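Local coordinates for FYVE, RhoGEF and PH domain-containing protein 5 (Homo sapiens, PDB 3MPX) that activates the small GTPase CDC42 by exchanging its bound GDP for GTP, the domain responsible being the helical DH (RhoGEF) domain, at residues E34-N45 with L79-L90. Sequence-based numbering, arbitrary orientation.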
loop_
_atom_site.group_PDB
_atom_site.type_symbol
_atom_site.label_atom_id
_atom_site.label_comp_id
_atom_site.label_asym_id
_atom_site.label_seq_id
_atom_site.Cartn_x
_atom_site.Cartn_y
_atom_site.Cartn_z
ATOM N N GLU A 34 -4.192 -12.933 3.635
ATOM C CA GLU A 34 -3.125 -13.761 3.083
ATOM C C GLU A 34 -3.687 -14.677 1.986
ATOM O O GLU A 34 -3.069 -14.751 0.928
ATOM C CB GLU A 34 -2.383 -14.574 4.152
ATOM C CG GLU A 34 -1.088 -15.186 3.637
ATOM C CD GLU A 34 0.059 -14.246 3.294
ATOM O OE1 GLU A 34 0.088 -13.102 3.801
ATOM O OE2 GLU A 34 0.957 -14.675 2.538
ATOM N N LYS A 35 -4.867 -15.327 2.215
ATOM C CA LYS A 35 -5.549 -16.192 1.236
ATOM C C LYS A 35 -5.713 -15.426 -0.075
ATOM O O LYS A 35 -5.270 -15.892 -1.130
ATOM C CB LYS A 35 -6.945 -16.626 1.728
ATOM C CG LYS A 35 -6.927 -17.517 2.938
ATOM C CD LYS A 35 -8.258 -18.186 3.183
ATOM C CE LYS A 35 -8.240 -18.992 4.469
ATOM N NZ LYS A 35 -9.352 -18.624 5.400
ATOM N N ALA A 36 -6.312 -14.226 0.006
ATOM C CA ALA A 36 -6.549 -13.354 -1.144
ATOM C C ALA A 36 -5.265 -12.990 -1.894
ATOM O O ALA A 36 -5.307 -12.828 -3.118
ATOM C CB ALA A 36 -7.256 -12.099 -0.689
ATOM N N TYR A 37 -4.134 -12.867 -1.154
ATOM C CA TYR A 37 -2.816 -12.521 -1.667
ATOM C C TYR A 37 -2.179 -13.692 -2.406
ATOM O O TYR A 37 -1.553 -13.490 -3.454
ATOM C CB TYR A 37 -1.920 -12.056 -0.518
ATOM C CG TYR A 37 -0.547 -11.594 -0.947
ATOM C CD1 TYR A 37 -0.387 -10.461 -1.751
ATOM C CD2 TYR A 37 0.599 -12.274 -0.538
ATOM C CE1 TYR A 37 0.880 -10.026 -2.146
ATOM C CE2 TYR A 37 1.872 -11.833 -0.906
ATOM C CZ TYR A 37 2.006 -10.709 -1.709
ATOM O OH TYR A 37 3.251 -10.254 -2.051
ATOM N N VAL A 38 -2.344 -14.913 -1.860
ATOM C CA VAL A 38 -1.819 -16.165 -2.411
ATOM C C VAL A 38 -2.577 -16.500 -3.710
ATOM O O VAL A 38 -1.957 -16.909 -4.690
ATOM C CB VAL A 38 -1.848 -17.286 -1.352
ATOM C CG1 VAL A 38 -1.586 -18.652 -1.973
ATOM C CG2 VAL A 38 -0.832 -17.000 -0.256
ATOM N N GLU A 39 -3.894 -16.226 -3.736
ATOM C CA GLU A 39 -4.776 -16.371 -4.900
ATOM C C GLU A 39 -4.280 -15.399 -5.998
ATOM O O GLU A 39 -4.214 -15.760 -7.173
ATOM C CB GLU A 39 -6.225 -16.033 -4.470
ATOM C CG GLU A 39 -7.252 -15.881 -5.593
ATOM C CD GLU A 39 -7.979 -17.128 -6.065
ATOM O OE1 GLU A 39 -8.839 -16.994 -6.967
ATOM O OE2 GLU A 39 -7.699 -18.234 -5.542
HETATM N N MSE A 40 -3.906 -14.183 -5.593
HETATM C CA MSE A 40 -3.409 -13.154 -6.479
HETATM C C MSE A 40 -2.041 -13.519 -7.017
HETATM O O MSE A 40 -1.801 -13.326 -8.208
HETATM C CB MSE A 40 -3.389 -11.803 -5.750
HETATM C CG MSE A 40 -3.068 -10.627 -6.657
HETATM SE SE MSE A 40 -1.139 -10.358 -6.800
HETATM C CE MSE A 40 -0.874 -9.269 -5.213
ATOM N N LEU A 41 -1.144 -14.047 -6.163
ATOM C CA LEU A 41 0.200 -14.417 -6.615
ATOM C C LEU A 41 0.167 -15.588 -7.575
ATOM O O LEU A 41 1.025 -15.668 -8.454
ATOM C CB LEU A 41 1.176 -14.714 -5.462
ATOM C CG LEU A 41 1.579 -13.574 -4.530
ATOM C CD1 LEU A 41 2.411 -14.110 -3.426
ATOM C CD2 LEU A 41 2.355 -12.497 -5.255
ATOM N N GLN A 42 -0.835 -16.478 -7.404
ATOM C CA GLN A 42 -1.123 -17.674 -8.194
ATOM C C GLN A 42 -1.356 -17.257 -9.641
ATOM O O GLN A 42 -0.548 -17.603 -10.503
ATOM C CB GLN A 42 -2.369 -18.384 -7.619
ATOM C CG GLN A 42 -2.673 -19.771 -8.182
ATOM C CD GLN A 42 -2.014 -20.877 -7.394
ATOM O OE1 GLN A 42 -1.445 -21.823 -7.967
ATOM N NE2 GLN A 42 -2.087 -20.802 -6.060
ATOM N N HIS A 43 -2.420 -16.455 -9.879
ATOM C CA HIS A 43 -2.880 -15.938 -11.181
ATOM C C HIS A 43 -1.882 -15.006 -11.834
ATOM O O HIS A 43 -1.870 -14.882 -13.062
ATOM C CB HIS A 43 -4.257 -15.269 -11.039
ATOM C CG HIS A 43 -5.315 -16.265 -10.644
ATOM N ND1 HIS A 43 -5.880 -16.258 -9.371
ATOM C CD2 HIS A 43 -5.787 -17.339 -11.326
ATOM C CE1 HIS A 43 -6.707 -17.290 -9.339
ATOM N NE2 HIS A 43 -6.684 -17.974 -10.489
ATOM N N LEU A 44 -1.008 -14.390 -11.022
ATOM C CA LEU A 44 0.069 -13.570 -11.518
ATOM C C LEU A 44 1.090 -14.494 -12.187
ATOM O O LEU A 44 1.536 -14.217 -13.295
ATOM C CB LEU A 44 0.716 -12.810 -10.365
ATOM C CG LEU A 44 1.708 -11.710 -10.765
ATOM C CD1 LEU A 44 1.026 -10.575 -11.524
ATOM C CD2 LEU A 44 2.387 -11.173 -9.564
ATOM N N ASN A 45 1.422 -15.617 -11.535
ATOM C CA ASN A 45 2.398 -16.574 -12.042
ATOM C C ASN A 45 1.912 -17.320 -13.279
ATOM O O ASN A 45 2.715 -17.626 -14.162
ATOM C CB ASN A 45 2.789 -17.535 -10.947
ATOM C CG ASN A 45 3.940 -17.004 -10.166
ATOM O OD1 ASN A 45 5.094 -17.188 -10.545
ATOM N ND2 ASN A 45 3.650 -16.235 -9.131
ATOM N N LEU A 79 8.997 -13.851 -8.858
ATOM C CA LEU A 79 7.557 -14.087 -8.702
ATOM C C LEU A 79 7.242 -15.498 -8.208
ATOM O O LEU A 79 6.592 -15.565 -7.165
ATOM C CB LEU A 79 6.745 -13.731 -9.958
ATOM C CG LEU A 79 6.878 -12.292 -10.517
ATOM C CD1 LEU A 79 5.922 -12.086 -11.686
ATOM C CD2 LEU A 79 6.621 -11.222 -9.443
ATOM N N PRO A 80 7.746 -16.611 -8.837
ATOM C CA PRO A 80 7.474 -17.969 -8.294
ATOM C C PRO A 80 8.024 -18.209 -6.875
ATOM O O PRO A 80 7.368 -18.864 -6.055
ATOM C CB PRO A 80 8.149 -18.897 -9.301
ATOM C CG PRO A 80 8.329 -18.109 -10.520
ATOM C CD PRO A 80 8.527 -16.699 -10.092
ATOM N N ALA A 81 9.210 -17.643 -6.579
ATOM C CA ALA A 81 9.859 -17.729 -5.276
ATOM C C ALA A 81 9.004 -17.056 -4.214
ATOM O O ALA A 81 8.955 -17.542 -3.082
ATOM C CB ALA A 81 11.228 -17.064 -5.328
ATOM N N ILE A 82 8.354 -15.922 -4.572
ATOM C CA ILE A 82 7.473 -15.175 -3.670
ATOM C C ILE A 82 6.192 -15.962 -3.482
ATOM O O ILE A 82 5.791 -16.175 -2.349
ATOM C CB ILE A 82 7.239 -13.704 -4.117
ATOM C CG1 ILE A 82 8.527 -12.874 -3.951
ATOM C CG2 ILE A 82 6.068 -13.045 -3.353
ATOM C CD1 ILE A 82 8.752 -11.763 -5.031
ATOM N N HIS A 83 5.595 -16.451 -4.575
ATOM C CA HIS A 83 4.385 -17.273 -4.524
ATOM C C HIS A 83 4.534 -18.458 -3.527
ATOM O O HIS A 83 3.656 -18.669 -2.682
ATOM C CB HIS A 83 4.017 -17.773 -5.927
ATOM C CG HIS A 83 2.803 -18.653 -5.955
ATOM N ND1 HIS A 83 2.784 -19.822 -6.688
ATOM C CD2 HIS A 83 1.611 -18.516 -5.322
ATOM C CE1 HIS A 83 1.590 -20.358 -6.483
ATOM N NE2 HIS A 83 0.850 -19.612 -5.668
ATOM N N ASP A 84 5.675 -19.179 -3.604
ATOM C CA ASP A 84 5.994 -20.322 -2.773
ATOM C C ASP A 84 6.146 -19.915 -1.330
ATOM O O ASP A 84 5.664 -20.639 -0.443
ATOM C CB ASP A 84 7.262 -21.032 -3.288
ATOM C CG ASP A 84 7.125 -21.733 -4.642
ATOM O OD1 ASP A 84 5.968 -22.036 -5.053
ATOM O OD2 ASP A 84 8.172 -22.004 -5.285
ATOM N N LEU A 85 6.767 -18.732 -1.089
ATOM C CA LEU A 85 6.984 -18.189 0.252
ATOM C C LEU A 85 5.658 -17.974 0.954
ATOM O O LEU A 85 5.490 -18.433 2.087
ATOM C CB LEU A 85 7.828 -16.890 0.214
ATOM C CG LEU A 85 7.666 -15.870 1.359
ATOM C CD1 LEU A 85 8.315 -16.337 2.650
ATOM C CD2 LEU A 85 8.188 -14.509 0.958
ATOM N N HIS A 86 4.708 -17.329 0.257
ATOM C CA HIS A 86 3.397 -16.990 0.778
ATOM C C HIS A 86 2.465 -18.198 0.820
ATOM O O HIS A 86 1.667 -18.306 1.766
ATOM C CB HIS A 86 2.824 -15.790 0.032
ATOM C CG HIS A 86 3.624 -14.553 0.315
ATOM N ND1 HIS A 86 3.405 -13.796 1.450
ATOM C CD2 HIS A 86 4.695 -14.053 -0.337
ATOM C CE1 HIS A 86 4.302 -12.825 1.412
ATOM N NE2 HIS A 86 5.108 -12.950 0.366
ATOM N N GLN A 87 2.625 -19.159 -0.121
ATOM C CA GLN A 87 1.866 -20.415 -0.065
ATOM C C GLN A 87 2.160 -21.104 1.300
ATOM O O GLN A 87 1.223 -21.521 1.976
ATOM C CB GLN A 87 2.230 -21.350 -1.230
ATOM C CG GLN A 87 1.289 -21.217 -2.414
ATOM C CD GLN A 87 1.673 -22.111 -3.573
ATOM O OE1 GLN A 87 2.824 -22.134 -4.042
ATOM N NE2 GLN A 87 0.692 -22.826 -4.104
ATOM N N GLY A 88 3.432 -21.102 1.715
ATOM C CA GLY A 88 3.878 -21.645 2.989
ATOM C C GLY A 88 3.356 -20.908 4.207
ATOM O O GLY A 88 2.922 -21.563 5.160
ATOM N N ILE A 89 3.424 -19.531 4.192
ATOM C CA ILE A 89 2.928 -18.624 5.240
ATOM C C ILE A 89 1.427 -18.942 5.476
ATOM O O ILE A 89 1.036 -19.190 6.612
ATOM C CB ILE A 89 3.195 -17.121 4.881
ATOM C CG1 ILE A 89 4.656 -16.740 5.161
ATOM C CG2 ILE A 89 2.233 -16.157 5.618
ATOM C CD1 ILE A 89 5.088 -15.378 4.691
ATOM N N LEU A 90 0.624 -18.998 4.393
ATOM C CA LEU A 90 -0.790 -19.376 4.413
ATOM C C LEU A 90 -1.018 -20.760 5.097
ATOM O O LEU A 90 -1.861 -20.849 5.978
ATOM C CB LEU A 90 -1.356 -19.382 2.969
ATOM C CG LEU A 90 -2.831 -19.793 2.771
ATOM C CD1 LEU A 90 -3.746 -19.055 3.727
ATOM C CD2 LEU A 90 -3.284 -19.536 1.349
#
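His-83 is a knob set among Val-38, Leu-41, Gln-42 and Asn-45, where helices 21-59 and 66-98 of the DH domain run antiparallel, their segment axes 9.4 Å apart at closest approach. Its CG stands anti to the backbone N (chi1 179°), which carries the ring across to segment 34-45, where Gln-42 CA lies over one face in a CH-pi contact, 4.1 Å from the ring centroid. About one turn before His-83, Pro-80 meets Asn-45, whose OD1 lies 3.4 Å from Pro-80 CG, while Asn-45 ND2 turns home to Leu-41 O in a nearly straight 2.8 Å bond; that carbonyl also accepts Asn-45 N, from the opposite face of its plane. At the other end Leu-90 spreads its two methyls: Leu-90 CD1 reaches Lys-35 CG (3.6 Å) and Leu-90 CD2 rests on Val-38 CB (3.8 Å).

Between these ends sits the buried polar knob, His-86. Its ND1 gives a 2.8 Å hydrogen bond to the syn lone pair of Glu-34 OE2, carboxylate and ring being nearly coplanar, and Tyr-37 points its CE2 edge at the centre of the ring face in a T-shaped stack, planes at 83°. Farther out, Glu-34 OE1 forms a salt bridge with Arg-172 and a hydrogen bond with Tyr-176, both of helix 162-184, and His-86 NE2 bonds His-120 of helix 117-138. A leucine in place of His-86 would probably leave Glu-34 OE2 and His-120 without their polar mate and let Tyr-37 settle less firmly. A polar network thus ties four helices of the DH bundle together, and the carboxylate would be expected to favour a proton on His-86 ND1.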